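PDB 3VYW: MNMC2 from Aquifex aeolicus, which methylates the wobble uridine of tRNA with S-adenosylmethionine as methyl donor, working without the oxidase domain to which such an enzyme is usually fused. Local coordinates for residues L22-E25 with E26-I30; A114-H117 with L118-N122; L155-V158 with P159-G163; R176-I179 with K180-E183. All blocks are in the same frame, centred on the assembly; numbering follows the deposited sequence.

Contact 1 of 4, residues L22-E25 with E26-I30; sequences LTEE and EFNVI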
loop_
_atom_site.group_PDB
_atom_site.type_symbol
_atom_site.label_atom_id
_atom_site.label_comp_id
_atom_site.label_asym_id
_atom_site.label_seq_id
_atom_site.Cartn_x
_atom_site.Cartn_y
_atom_site.Cartn_z
ATOM N N LEU A 22 2.099 32.567 -3.107
ATOM C CA LEU A 22 3.406 32.150 -3.568
ATOM C C LEU A 22 3.985 33.033 -4.640
ATOM O O LEU A 22 3.297 33.810 -5.251
ATOM C CB LEU A 22 3.378 30.727 -4.073
ATOM C CG LEU A 22 2.260 30.374 -5.012
ATOM C CD1 LEU A 22 2.096 28.884 -5.060
ATOM C CD2 LEU A 22 1.023 31.003 -4.461
ATOM N N THR A 23 5.273 32.888 -4.858
ATOM C CA THR A 23 5.932 33.523 -5.962
ATOM C C THR A 23 5.601 32.822 -7.243
ATOM O O THR A 23 5.075 31.753 -7.257
ATOM C CB THR A 23 7.456 33.633 -5.784
ATOM O OG1 THR A 23 8.024 32.358 -5.566
ATOM C CG2 THR A 23 7.756 34.448 -4.616
ATOM N N GLU A 24 5.885 33.474 -8.335
ATOM C CA GLU A 24 5.678 32.869 -9.597
ATOM C C GLU A 24 6.577 31.677 -9.747
ATOM O O GLU A 24 6.173 30.700 -10.294
ATOM C CB GLU A 24 5.889 33.886 -10.705
ATOM C CG GLU A 24 5.782 33.335 -12.094
ATOM C CD GLU A 24 4.382 33.052 -12.471
ATOM O OE1 GLU A 24 3.504 33.694 -11.942
ATOM O OE2 GLU A 24 4.147 32.188 -13.291
ATOM N N GLU A 25 7.796 31.795 -9.313
ATOM C CA GLU A 25 8.727 30.691 -9.404
ATOM C C GLU A 25 8.201 29.540 -8.606
ATOM O O GLU A 25 8.297 28.430 -9.002
ATOM C CB GLU A 25 10.106 30.968 -8.894
ATOM C CG GLU A 25 11.281 30.168 -9.439
ATOM C CD GLU A 25 11.024 29.352 -10.717
ATOM O OE1 GLU A 25 9.922 29.383 -11.312
ATOM O OE2 GLU A 25 11.961 28.688 -11.178
ATOM N N GLU A 26 7.691 29.805 -7.456
ATOM C CA GLU A 26 7.093 28.795 -6.644
ATOM C C GLU A 26 5.922 28.167 -7.310
ATOM O O GLU A 26 5.748 26.991 -7.223
ATOM C CB GLU A 26 6.638 29.388 -5.339
ATOM C CG GLU A 26 7.649 29.256 -4.241
ATOM C CD GLU A 26 7.291 30.041 -3.020
ATOM O OE1 GLU A 26 6.367 30.834 -3.083
ATOM O OE2 GLU A 26 7.927 29.860 -1.992
ATOM N N PHE A 27 5.082 28.965 -7.943
ATOM C CA PHE A 27 3.951 28.423 -8.639
ATOM C C PHE A 27 4.368 27.534 -9.777
ATOM O O PHE A 27 3.788 26.515 -10.000
ATOM C CB PHE A 27 3.039 29.505 -9.166
ATOM C CG PHE A 27 1.908 28.972 -9.956
ATOM C CD1 PHE A 27 0.781 28.556 -9.337
ATOM C CD2 PHE A 27 2.011 28.834 -11.304
ATOM C CE1 PHE A 27 -0.252 28.026 -10.054
ATOM C CE2 PHE A 27 0.991 28.309 -12.030
ATOM C CZ PHE A 27 -0.147 27.904 -11.403
ATOM N N ASN A 28 5.370 27.941 -10.499
ATOM C CA ASN A 28 5.808 27.202 -11.638
ATOM C C ASN A 28 6.300 25.853 -11.239
ATOM O O ASN A 28 6.010 24.882 -11.868
ATOM C CB ASN A 28 6.931 27.937 -12.319
ATOM C CG ASN A 28 6.458 29.085 -13.168
ATOM O OD1 ASN A 28 7.238 29.938 -13.527
ATOM N ND2 ASN A 28 5.198 29.099 -13.501
ATOM N N VAL A 29 7.087 25.817 -10.197
ATOM C CA VAL A 29 7.631 24.598 -9.701
ATOM C C VAL A 29 6.615 23.623 -9.177
ATOM O O VAL A 29 6.694 22.474 -9.477
ATOM C CB VAL A 29 8.655 24.873 -8.630
ATOM C CG1 VAL A 29 8.987 23.613 -7.902
ATOM C CG2 VAL A 29 9.893 25.433 -9.247
ATOM N N ILE A 30 5.648 24.072 -8.419
ATOM C CA ILE A 30 4.631 23.182 -7.955
ATOM C C ILE A 30 3.882 22.597 -9.099
ATOM O O ILE A 30 3.612 21.450 -9.107
ATOM C CB ILE A 30 3.586 23.904 -7.115
ATOM C CG1 ILE A 30 4.211 24.635 -5.951
ATOM C CG2 ILE A 30 2.556 22.936 -6.608
ATOM C CD1 ILE A 30 4.986 23.754 -5.029
HETATM O O HOH W 1 6.426 32.223 -15.423
#
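Thr-23 and Glu-26 reach for each other's backbone amide at the start of helix 24-37, their side chains running obliquely past one another. OG1 of Thr-23 turns into the first turn because it sits between its own N and carbonyl carbon (chi1 57°), and there it accepts from Glu-26 N at 3.2 Å. Glu-26 answers with a chain stretched out beyond CG. Its OE1 takes the amide of Thr-23, N to OE1 2.9 Å, on the anti side and somewhat out of the carboxylate plane, with an N-H...O angle of 162°. The same OE1 has Leu-22 CB at 3.2 Å, so the carboxylate lies against the residue before the cap as well. Leu-22 then sends CD1 to the edge of the Phe-27 ring, near its plane, coming within 4.3 Å of Phe-27 CB; the ring itself leans away onto Leu-11, Glu-12 and Leu-15 of helix 3-18. On another flank Glu-24, bent at chi2, brings its carboxylate obliquely across to the amide of Asn-28. The two flat groups stand 75° apart, and the direct bond from Asn-28 ND2 to Glu-24 OE2 (3.3 Å) is weak. A water bridges the pair, donating to Glu-24 OE2 and to Asn-28 OD1. Beneath these groups the helical bonds begin, with Phe-27 N on Thr-23 O and Asn-28 N on Glu-24 O. Reciprocal side-chain-to-backbone bonding between the N-cap and the residue three places on satisfies amides that the first helical turn leaves without carbonyl partners: this is the capping box, with Thr-23 as N-cap.

Contact 2 of 4, residues A114-H117 with L118-N122; sequences ALKH and LWEVN
Leu-115 lays its CD2 methyl over one face of the Trp-119 indole, one helical turn further on. The methyl stands 4.2 Å from the centroid of the six-membered ring and 17° off its normal, a CH-pi contact made possible because the two side chains run side by side in the same direction. Both have CG anti to the carbonyl carbon (chi1 -69° and -72°), which carries them off the helix together. CD2 of Leu-115 also comes within 4.4 Å of Leu-118 CD1, joining a third apolar side chain to the group. Further round, Lys-116 and Glu-120 make a long salt bridge, NZ to OE2 4.0 Å; the nearer approach is made by the methylene CE, 3.4 Å from OE2, while NZ donates to Pro-146 O. Glu-120 OE1 lies over one face of the His-117 ring, whose NE2 is hydrogen-bonded to Tyr-147 OH. What sets these groups in place is the regular helical bonding, exemplified by Leu-118 N to Ala-114 O at 2.7 Å. The indole has a further tie, since NE1 bonds to Leu-125 O, and Arg-165 makes a cation-pi contact with the ring. An alanine in place of Trp-119 would be likely to leave Leu-115 CD2 without its aromatic cover and Leu-125 O without the indole donor. Within the beta-alpha-beta unit of strand 97-103, helix 109-121 and strand 126-133, Leu-115 and Trp-119 pack on Val-127 of the second strand, whereas Leu-118 and Val-121 meet helix 88-94 and Ala-114 meets Val-83 of helix 74-86.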
loop_
_atom_site.group_PDB
_atom_site.type_symbol
_atom_site.label_atom_id
_atom_site.label_comp_id
_atom_site.label_asym_id
_atom_site.label_seq_id
_atom_site.Cartn_x
_atom_site.Cartn_y
_atom_site.Cartn_z
ATOM N N ALA A 114 0.160 -15.982 0.335
ATOM C CA ALA A 114 0.348 -16.226 1.724
ATOM C C ALA A 114 -0.339 -17.476 2.199
ATOM O O ALA A 114 0.231 -18.250 2.905
ATOM C CB ALA A 114 -0.154 -15.039 2.504
ATOM N N LEU A 115 -1.580 -17.661 1.819
ATOM C CA LEU A 115 -2.345 -18.793 2.262
ATOM C C LEU A 115 -1.767 -20.091 1.800
ATOM O O LEU A 115 -1.833 -21.049 2.484
ATOM C CB LEU A 115 -3.794 -18.685 1.860
ATOM C CG LEU A 115 -4.673 -17.653 2.507
ATOM C CD1 LEU A 115 -5.998 -17.655 1.805
ATOM C CD2 LEU A 115 -4.868 -17.898 3.967
ATOM N N LYS A 116 -1.205 -20.144 0.625
ATOM C CA LYS A 116 -0.567 -21.366 0.234
ATOM C C LYS A 116 0.603 -21.744 1.117
ATOM O O LYS A 116 0.734 -22.859 1.523
ATOM C CB LYS A 116 -0.096 -21.262 -1.194
ATOM C CG LYS A 116 0.108 -22.604 -1.837
ATOM C CD LYS A 116 1.280 -22.594 -2.776
ATOM C CE LYS A 116 1.683 -23.996 -3.127
ATOM N NZ LYS A 116 0.561 -24.768 -3.689
ATOM N N HIS A 117 1.480 -20.809 1.377
ATOM C CA HIS A 117 2.537 -21.009 2.306
ATOM C C HIS A 117 2.117 -21.177 3.703
ATOM O O HIS A 117 2.653 -21.988 4.402
ATOM C CB HIS A 117 3.545 -19.913 2.162
ATOM C CG HIS A 117 4.149 -19.881 0.819
ATOM N ND1 HIS A 117 5.363 -20.297 0.583
ATOM C CD2 HIS A 117 3.612 -19.552 -0.389
ATOM C CE1 HIS A 117 5.613 -20.201 -0.706
ATOM N NE2 HIS A 117 4.535 -19.744 -1.294
ATOM N N LEU A 118 1.162 -20.420 4.165
ATOM C CA LEU A 118 0.819 -20.558 5.540
ATOM C C LEU A 118 0.321 -21.942 5.800
ATOM O O LEU A 118 0.657 -22.536 6.782
ATOM C CB LEU A 118 -0.299 -19.617 5.886
ATOM C CG LEU A 118 0.097 -18.196 6.119
ATOM C CD1 LEU A 118 -1.155 -17.377 6.245
ATOM C CD2 LEU A 118 0.874 -18.150 7.396
ATOM N N TRP A 119 -0.552 -22.421 4.944
ATOM C CA TRP A 119 -1.033 -23.759 5.047
ATOM C C TRP A 119 -0.039 -24.849 4.800
ATOM O O TRP A 119 -0.142 -25.900 5.367
ATOM C CB TRP A 119 -2.353 -23.945 4.342
ATOM C CG TRP A 119 -3.454 -23.278 5.088
ATOM C CD1 TRP A 119 -3.562 -23.113 6.433
ATOM C CD2 TRP A 119 -4.613 -22.628 4.545
ATOM N NE1 TRP A 119 -4.680 -22.444 6.744
ATOM C CE2 TRP A 119 -5.350 -22.131 5.658
ATOM C CE3 TRP A 119 -5.102 -22.432 3.288
ATOM C CZ2 TRP A 119 -6.523 -21.462 5.504
ATOM C CZ3 TRP A 119 -6.282 -21.755 3.146
ATOM C CH2 TRP A 119 -6.972 -21.281 4.228
ATOM N N GLU A 120 0.933 -24.648 3.954
ATOM C CA GLU A 120 1.921 -25.674 3.805
ATOM C C GLU A 120 2.636 -25.837 5.112
ATOM O O GLU A 120 2.911 -26.925 5.527
ATOM C CB GLU A 120 2.899 -25.325 2.698
ATOM C CG GLU A 120 2.202 -25.098 1.381
ATOM C CD GLU A 120 3.102 -25.189 0.177
ATOM O OE1 GLU A 120 4.042 -24.402 0.056
ATOM O OE2 GLU A 120 2.837 -26.028 -0.675
ATOM N N VAL A 121 2.974 -24.739 5.747
ATOM C CA VAL A 121 3.676 -24.794 6.991
ATOM C C VAL A 121 2.893 -25.407 8.122
ATOM O O VAL A 121 3.408 -26.230 8.832
ATOM C CB VAL A 121 4.123 -23.402 7.394
ATOM C CG1 VAL A 121 4.189 -23.280 8.892
ATOM C CG2 VAL A 121 5.450 -23.093 6.751
ATOM N N ASN A 122 1.685 -24.950 8.348
ATOM C CA ASN A 122 0.776 -25.600 9.247
ATOM C C ASN A 122 -0.608 -25.730 8.641
ATOM O O ASN A 122 -1.310 -24.771 8.538
ATOM C CB ASN A 122 0.695 -24.783 10.515
ATOM C CG ASN A 122 -0.583 -24.993 11.262
ATOM O OD1 ASN A 122 -1.549 -25.466 10.716
ATOM N ND2 ASN A 122 -0.592 -24.627 12.511
#

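Contact 3 of 4, residues L155-V158 with P159-G163; sequences LERV and PEYEG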
loop_
_atom_site.group_PDB
_atom_site.type_symbol
_atom_site.label_atom_id
_atom_site.label_comp_id
_atom_site.label_asym_id
_atom_site.label_seq_id
_atom_site.Cartn_x
_atom_site.Cartn_y
_atom_site.Cartn_z
ATOM N N LEU A 155 -10.964 -16.489 -4.246
ATOM C CA LEU A 155 -11.908 -15.720 -5.001
ATOM C C LEU A 155 -13.337 -16.157 -4.777
ATOM O O LEU A 155 -14.216 -15.358 -4.756
ATOM C CB LEU A 155 -11.528 -15.681 -6.468
ATOM C CG LEU A 155 -10.247 -14.929 -6.772
ATOM C CD1 LEU A 155 -9.798 -15.222 -8.162
ATOM C CD2 LEU A 155 -10.462 -13.461 -6.590
ATOM N N GLU A 156 -13.536 -17.440 -4.586
ATOM C CA GLU A 156 -14.822 -18.011 -4.355
ATOM C C GLU A 156 -15.394 -17.434 -3.102
ATOM O O GLU A 156 -16.563 -17.255 -2.999
ATOM C CB GLU A 156 -14.716 -19.520 -4.213
ATOM C CG GLU A 156 -14.816 -20.275 -5.512
ATOM C CD GLU A 156 -14.184 -21.646 -5.482
ATOM O OE1 GLU A 156 -13.910 -22.153 -4.406
ATOM O OE2 GLU A 156 -13.991 -22.225 -6.551
ATOM N N ARG A 157 -14.550 -17.169 -2.137
ATOM C CA ARG A 157 -14.964 -16.707 -0.842
ATOM C C ARG A 157 -15.096 -15.215 -0.681
ATOM O O ARG A 157 -15.537 -14.762 0.311
ATOM C CB ARG A 157 -14.006 -17.240 0.186
ATOM C CG ARG A 157 -14.241 -18.686 0.481
ATOM C CD ARG A 157 -13.001 -19.503 0.621
ATOM N NE ARG A 157 -13.344 -20.890 0.794
ATOM C CZ ARG A 157 -13.447 -21.742 -0.193
ATOM N NH1 ARG A 157 -13.237 -21.343 -1.403
ATOM N NH2 ARG A 157 -13.761 -22.979 0.028
ATOM N N VAL A 158 -14.602 -14.454 -1.649
ATOM C CA VAL A 158 -14.822 -13.041 -1.559
ATOM C C VAL A 158 -16.324 -12.735 -1.575
ATOM O O VAL A 158 -16.899 -13.368 -2.389
ATOM C CB VAL A 158 -14.043 -12.332 -2.656
ATOM C CG1 VAL A 158 -14.415 -10.886 -2.753
ATOM C CG2 VAL A 158 -12.574 -12.485 -2.397
ATOM N N PRO A 159 -16.854 -11.711 -0.958
ATOM C CA PRO A 159 -16.121 -10.808 -0.088
ATOM C C PRO A 159 -16.240 -11.075 1.388
ATOM O O PRO A 159 -15.535 -10.500 2.156
ATOM C CB PRO A 159 -16.765 -9.458 -0.382
ATOM C CG PRO A 159 -17.969 -9.744 -1.140
ATOM C CD PRO A 159 -17.697 -10.983 -1.885
ATOM N N GLU A 160 -17.146 -11.945 1.807
ATOM C CA GLU A 160 -17.254 -12.250 3.198
ATOM C C GLU A 160 -17.328 -13.746 3.360
ATOM O O GLU A 160 -18.039 -14.398 2.655
ATOM C CB GLU A 160 -18.451 -11.537 3.805
ATOM C CG GLU A 160 -18.063 -10.466 4.808
ATOM C CD GLU A 160 -19.110 -9.384 4.998
ATOM O OE1 GLU A 160 -19.487 -9.111 6.152
ATOM O OE2 GLU A 160 -19.545 -8.791 3.994
ATOM N N TYR A 161 -16.514 -14.286 4.240
ATOM C CA TYR A 161 -16.533 -15.694 4.506
ATOM C C TYR A 161 -16.096 -16.054 5.915
ATOM O O TYR A 161 -15.148 -15.530 6.418
ATOM C CB TYR A 161 -15.650 -16.397 3.508
ATOM C CG TYR A 161 -15.566 -17.870 3.705
ATOM C CD1 TYR A 161 -16.568 -18.699 3.275
ATOM C CD2 TYR A 161 -14.492 -18.432 4.314
ATOM C CE1 TYR A 161 -16.491 -20.048 3.458
ATOM C CE2 TYR A 161 -14.414 -19.773 4.494
ATOM C CZ TYR A 161 -15.417 -20.575 4.065
ATOM O OH TYR A 161 -15.334 -21.915 4.244
ATOM N N GLU A 162 -16.781 -16.987 6.540
ATOM C CA GLU A 162 -16.364 -17.496 7.830
ATOM C C GLU A 162 -16.290 -19.008 7.816
ATOM O O GLU A 162 -17.164 -19.654 7.330
ATOM C CB GLU A 162 -17.300 -17.006 8.913
ATOM C CG GLU A 162 -16.747 -17.177 10.296
ATOM C CD GLU A 162 -15.667 -16.191 10.610
ATOM O OE1 GLU A 162 -15.725 -15.065 10.094
ATOM O OE2 GLU A 162 -14.769 -16.545 11.385
ATOM N N GLY A 163 -15.231 -19.577 8.333
ATOM C CA GLY A 163 -14.967 -20.969 8.100
ATOM C C GLY A 163 -14.114 -21.485 9.197
ATOM O O GLY A 163 -13.742 -20.744 10.059
#
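This is a local surface contact of Arg-157 with Tyr-161 at a helix-to-strand turn of the Rossmann-like methyltransferase fold, where helix 148-157 passes into strand 160-162 at the margin of the mixed sheet. The chain turns through a cis peptide bond between Val-158 and Pro-159, and strand 160-162 runs antiparallel to strand 166-172. Tyr-161 holds CG anti to the backbone N (chi1 179°), which lays its ring along the arginine, both side chains pointing the same way. Leu-166 and Leu-168 of the neighbouring strand touch both. The aliphatic part of the arginine does most of the work; its guanidinium, with its plane 68° from the ring, reaches the pi cloud only at long range, CZ being 5.2 Å from the ring centroid, at most a weak attraction. The charge is held elsewhere: NH1 bonds to Phe-153 O and forms a salt bridge with Glu-156 OE1 at 3.2 Å. A serine in place of Tyr-161 would probably leave the arginine methylenes without their flat cover and open a gap beside the turn. At the heart of the contact, Arg-157 CG sits over one face of the Tyr-161 ring, 3.7 Å from its centroid and 16° off the normal, a CH-pi interaction.

Contact 4 of 4, residues R176-I179 with K180-E183; sequences RKRI and KEVE
Arg-178 NE donates to Glu-181 OE1 at 2.9 Å, a nearly straight bond (163°) and the firm half of a salt bridge three residues apart in sequence. The carboxylate oxygen lies close to the guanidinium plane at its edge, yet it is itself approached from above the carboxylate plane, the two flat groups being turned 49° against each other. With that twist the second arm is poorer: Arg-178 NH2 to Glu-181 OE2 is 3.3 Å and weak. To bring the guanidinium back along the turn the arginine chain bends at both chi2 and chi3, whereas Glu-181 stays extended beyond CG. NH1 is taken up separately by Leu-172 O, so three acceptors, one of them only weakly held, restrain the group's rotation. Below the pair, Glu-181 N donates to Arg-178 O at 3.3 Å, with the donor well above the carbonyl plane. Arg-176, on the same short helix, points elsewhere: NH2 forms a salt bridge with Asp-174, a residue that binds S-adenosylmethionine, and NH1 one with Asp-285. Its side chain lies about 5 Å from the bound cofactor, and its salt bridge probably helps to position Asp-174. The chemistry implies a division of labour, with Arg-178 and Glu-181 probably neutralising each other's charge at this turn while Arg-176 probably balances Asp-174, at the cofactor site, and Asp-285.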
loop_
_atom_site.group_PDB
_atom_site.type_symbol
_atom_site.label_atom_id
_atom_site.label_comp_id
_atom_site.label_asym_id
_atom_site.label_seq_id
_atom_site.Cartn_x
_atom_site.Cartn_y
_atom_site.Cartn_z
ATOM N N ARG A 176 -10.085 4.603 4.265
ATOM C CA ARG A 176 -10.078 5.628 5.254
ATOM C C ARG A 176 -11.381 5.643 6.001
ATOM O O ARG A 176 -11.409 5.877 7.173
ATOM C CB ARG A 176 -9.903 6.962 4.579
ATOM C CG ARG A 176 -8.509 7.281 4.131
ATOM C CD ARG A 176 -8.442 8.657 3.530
ATOM N NE ARG A 176 -9.245 8.722 2.347
ATOM C CZ ARG A 176 -9.485 9.803 1.644
ATOM N NH1 ARG A 176 -8.958 10.939 1.960
ATOM N NH2 ARG A 176 -10.235 9.726 0.592
ATOM N N LYS A 177 -12.488 5.483 5.307
ATOM C CA LYS A 177 -13.744 5.286 5.984
ATOM C C LYS A 177 -13.929 3.961 6.660
ATOM O O LYS A 177 -14.289 3.901 7.796
ATOM C CB LYS A 177 -14.868 5.460 5.012
ATOM C CG LYS A 177 -15.459 6.832 5.050
ATOM C CD LYS A 177 -16.145 7.147 3.755
ATOM C CE LYS A 177 -15.737 8.536 3.397
ATOM N NZ LYS A 177 -14.569 8.884 4.247
ATOM N N ARG A 178 -13.704 2.889 5.936
ATOM C CA ARG A 178 -13.964 1.562 6.453
ATOM C C ARG A 178 -13.106 1.138 7.625
ATOM O O ARG A 178 -13.482 0.288 8.366
ATOM C CB ARG A 178 -13.917 0.510 5.369
ATOM C CG ARG A 178 -14.904 0.675 4.241
ATOM C CD ARG A 178 -16.297 1.053 4.678
ATOM N NE ARG A 178 -16.980 -0.000 5.386
ATOM C CZ ARG A 178 -17.455 -1.088 4.832
ATOM N NH1 ARG A 178 -17.350 -1.280 3.546
ATOM N NH2 ARG A 178 -18.047 -1.978 5.559
ATOM N N ILE A 179 -11.928 1.699 7.762
ATOM C CA ILE A 179 -11.023 1.233 8.774
ATOM C C ILE A 179 -11.487 1.449 10.193
ATOM O O ILE A 179 -11.249 0.648 11.046
ATOM C CB ILE A 179 -9.587 1.686 8.550
ATOM C CG1 ILE A 179 -8.680 0.930 9.493
ATOM C CG2 ILE A 179 -9.464 3.178 8.692
ATOM C CD1 ILE A 179 -7.235 1.258 9.345
ATOM N N LYS A 180 -12.214 2.517 10.416
ATOM C CA LYS A 180 -12.626 2.860 11.738
ATOM C C LYS A 180 -13.477 1.759 12.328
ATOM O O LYS A 180 -13.481 1.568 13.529
ATOM C CB LYS A 180 -13.348 4.192 11.761
ATOM C CG LYS A 180 -12.702 5.268 10.920
ATOM C CD LYS A 180 -12.146 6.403 11.730
ATOM C CE LYS A 180 -11.953 7.600 10.831
ATOM N NZ LYS A 180 -11.667 8.868 11.545
ATOM N N GLU A 181 -14.168 1.020 11.482
ATOM C CA GLU A 181 -14.957 -0.102 11.926
ATOM C C GLU A 181 -14.172 -1.237 12.504
ATOM O O GLU A 181 -14.718 -2.043 13.211
ATOM C CB GLU A 181 -15.808 -0.652 10.821
ATOM C CG GLU A 181 -16.707 0.357 10.188
ATOM C CD GLU A 181 -17.269 -0.153 8.905
ATOM O OE1 GLU A 181 -17.768 0.638 8.114
ATOM O OE2 GLU A 181 -17.202 -1.355 8.698
ATOM N N VAL A 182 -12.902 -1.345 12.187
ATOM C CA VAL A 182 -12.204 -2.507 12.647
ATOM C C VAL A 182 -11.691 -2.271 14.028
ATOM O O VAL A 182 -10.880 -1.412 14.263
ATOM C CB VAL A 182 -11.045 -2.876 11.751
ATOM C CG1 VAL A 182 -10.245 -3.972 12.388
ATOM C CG2 VAL A 182 -11.536 -3.292 10.393
ATOM N N GLU A 183 -12.214 -3.068 14.944
ATOM C CA GLU A 183 -11.932 -2.971 16.340
ATOM C C GLU A 183 -11.589 -4.354 16.800
ATOM O O GLU A 183 -11.975 -5.319 16.203
ATOM C CB GLU A 183 -13.155 -2.436 17.066
ATOM C CG GLU A 183 -13.280 -0.922 17.006
ATOM C CD GLU A 183 -14.702 -0.425 16.841
ATOM O OE1 GLU A 183 -15.642 -1.193 17.084
ATOM O OE2 GLU A 183 -14.886 0.743 16.476
#

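In the fold
The four contacts follow one another along the chain without interleaving. Contact 1 stands apart in a helical region, its centre 53 Å from that of contact 2 and 50 Å from that of contact 3, on the opposite side of the chain's centre from both. Contacts 2, 3 and 4 belong to the Rossmann-like unit: helix 109-121 links strands 97-103 and 126-133, contact 3 leads into the outermost strand 160-162, and contact 4 follows strand 166-172 on the way to strand 187-192. Contact 3 lies between the others, about 17 Å from contact 2 and 19 Å from contact 4, centre to centre. Contacts 2 to 4 thus lie on helices and connections around the sheet of the S-adenosylmethionine-binding fold, contact 4 coming nearest to the cofactor.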